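Local coordinates for protein putative metal-dependent isothiocyanate hydrolase SaxA (Pectobacterium carotovorum, PDB 6BRM) that probably hydrolyses isothiocyanates, using a pair of zinc ions held in a metallo-beta-lactamase-type fold, at residues R232-R236 against I248-D253. Sequence-based numbering, arbitrary orientation.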
loop_
_atom_site.group_PDB
_atom_site.type_symbol
_atom_site.label_atom_id
_atom_site.label_comp_id
_atom_site.label_asym_id
_atom_site.label_seq_id
_atom_site.Cartn_x
_atom_site.Cartn_y
_atom_site.Cartn_z
ATOM N N ARG B 232 9.618 -6.113 26.229
ATOM C CA ARG B 232 10.710 -5.124 26.410
ATOM C C ARG B 232 12.094 -5.775 26.435
ATOM O O ARG B 232 12.992 -5.378 25.685
ATOM C CB ARG B 232 10.525 -4.329 27.724
ATOM C CG ARG B 232 10.319 -2.821 27.588
ATOM C CD ARG B 232 8.969 -2.417 27.005
ATOM N NE ARG B 232 8.291 -1.393 27.816
ATOM C CZ ARG B 232 7.349 -0.546 27.386
ATOM N NH1 ARG B 232 6.821 0.332 28.239
ATOM N NH2 ARG B 232 6.927 -0.546 26.121
ATOM N N ALA B 233 12.241 -6.772 27.308
ATOM C CA ALA B 233 13.498 -7.502 27.497
ATOM C C ALA B 233 13.975 -8.242 26.245
ATOM O O ALA B 233 15.177 -8.295 25.987
ATOM C CB ALA B 233 13.364 -8.478 28.661
ATOM N N GLU B 234 13.042 -8.808 25.480
ATOM C CA GLU B 234 13.375 -9.523 24.243
ATOM C C GLU B 234 13.907 -8.585 23.154
ATOM O O GLU B 234 14.860 -8.935 22.458
ATOM C CB GLU B 234 12.166 -10.300 23.703
ATOM C CG GLU B 234 12.543 -11.384 22.694
ATOM C CD GLU B 234 11.382 -11.881 21.842
ATOM O OE1 GLU B 234 10.206 -11.635 22.188
ATOM O OE2 GLU B 234 11.658 -12.536 20.812
ATOM N N LEU B 235 13.282 -7.416 23.000
ATOM C CA LEU B 235 13.689 -6.439 21.979
ATOM C C LEU B 235 15.053 -5.815 22.279
ATOM O O LEU B 235 15.832 -5.566 21.356
ATOM C CB LEU B 235 12.639 -5.329 21.827
ATOM C CG LEU B 235 12.840 -4.332 20.674
ATOM C CD1 LEU B 235 12.683 -5.012 19.322
ATOM C CD2 LEU B 235 11.874 -3.163 20.798
ATOM N N ARG B 236 15.324 -5.547 23.557
ATOM C CA ARG B 236 16.648 -5.095 23.989
ATOM C C ARG B 236 17.704 -6.179 23.747
ATOM O O ARG B 236 18.792 -5.885 23.252
ATOM C CB ARG B 236 16.630 -4.685 25.463
ATOM C CG ARG B 236 17.942 -4.088 25.966
ATOM C CD ARG B 236 17.698 -2.914 26.904
ATOM N NE ARG B 236 17.232 -1.727 26.179
ATOM C CZ ARG B 236 16.635 -0.663 26.727
ATOM N NH1 ARG B 236 16.396 -0.587 28.039
ATOM N NH2 ARG B 236 16.263 0.346 25.943
ATOM N N ILE B 248 18.087 1.817 19.370
ATOM C CA ILE B 248 16.713 1.378 19.655
ATOM C C ILE B 248 16.294 1.870 21.045
ATOM O O ILE B 248 16.675 1.288 22.064
ATOM C CB ILE B 248 16.556 -0.167 19.565
ATOM C CG1 ILE B 248 17.211 -0.731 18.293
ATOM C CG2 ILE B 248 15.085 -0.567 19.633
ATOM C CD1 ILE B 248 16.869 -0.004 17.012
ATOM N N LEU B 249 15.523 2.957 21.072
ATOM C CA LEU B 249 14.925 3.465 22.308
ATOM C C LEU B 249 13.705 2.616 22.668
ATOM O O LEU B 249 12.825 2.407 21.832
ATOM C CB LEU B 249 14.522 4.941 22.169
ATOM C CG LEU B 249 15.571 6.014 22.497
ATOM C CD1 LEU B 249 15.755 6.146 24.003
ATOM C CD2 LEU B 249 16.902 5.737 21.815
ATOM N N ILE B 250 13.670 2.120 23.906
ATOM C CA ILE B 250 12.567 1.289 24.394
ATOM C C ILE B 250 12.103 1.877 25.733
ATOM O O ILE B 250 12.499 1.401 26.799
ATOM C CB ILE B 250 12.970 -0.202 24.549
ATOM C CG1 ILE B 250 13.808 -0.683 23.356
ATOM C CG2 ILE B 250 11.723 -1.066 24.674
ATOM C CD1 ILE B 250 14.368 -2.079 23.522
ATOM N N PRO B 251 11.256 2.922 25.680
ATOM C CA PRO B 251 10.935 3.681 26.883
ATOM C C PRO B 251 9.967 2.957 27.814
ATOM O O PRO B 251 9.133 2.164 27.361
ATOM C CB PRO B 251 10.261 4.930 26.318
ATOM C CG PRO B 251 9.531 4.416 25.125
ATOM C CD PRO B 251 10.418 3.346 24.541
ATOM N N ALA B 252 10.081 3.256 29.106
ATOM C CA ALA B 252 9.113 2.797 30.099
ATOM C C ALA B 252 7.815 3.583 29.947
ATOM O O ALA B 252 7.771 4.598 29.247
ATOM C CB ALA B 252 9.674 2.966 31.505
ATOM N N ASP B 253 6.759 3.102 30.595
ATOM C CA ASP B 253 5.496 3.834 30.656
ATOM C C ASP B 253 5.688 5.075 31.523
ATOM O O ASP B 253 6.043 4.962 32.697
ATOM C CB ASP B 253 4.380 2.948 31.217
ATOM C CG ASP B 253 3.905 1.899 30.223
ATOM O OD1 ASP B 253 4.639 1.592 29.259
ATOM O OD2 ASP B 253 2.787 1.382 30.407
HETATM O O HOH W 1 17.932 -0.820 23.473
#
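In this metallo-beta-lactamase-type fold, the first turn of helix 232-241 packs on edge strand 248-249 and its continuation, residues 250-253, within a beta-alpha-beta unit begun by strand 216-220. Branched aliphatic side chains suit the buried interface: Leu235 CD2 lies 3.8 Å from Ile250 CD1 and 4.3 Å from Ile248 CG2, and Ala219 of the neighbouring strand adjoins Leu235 and Ile250. Polar groups gather at the margins, where the aliphatic stem of Arg232 covers Ile250, Arg232 CG touching Ile250 CG2 at 3.7 Å, while its guanidinium reaches beyond. Arg232 NH1 forms a salt bridge with Asp253 OD1 at 2.7 Å, but the hydrogen bond within it is weak, its N-H...O angle being 119°. Pro251 O sits over the guanidinium face, 3.1 Å from Arg232 NH1, too poorly angled to accept. Glu223 OE2 takes the Arg232 backbone N-H; Arg232 O accepts from Arg236 N. Arg236 NH2 lies 3.6 Å from Ile250 CB, and water 1 accepts from Arg236 NE at 2.9 Å and donates to Ile248 O at 2.8 Å.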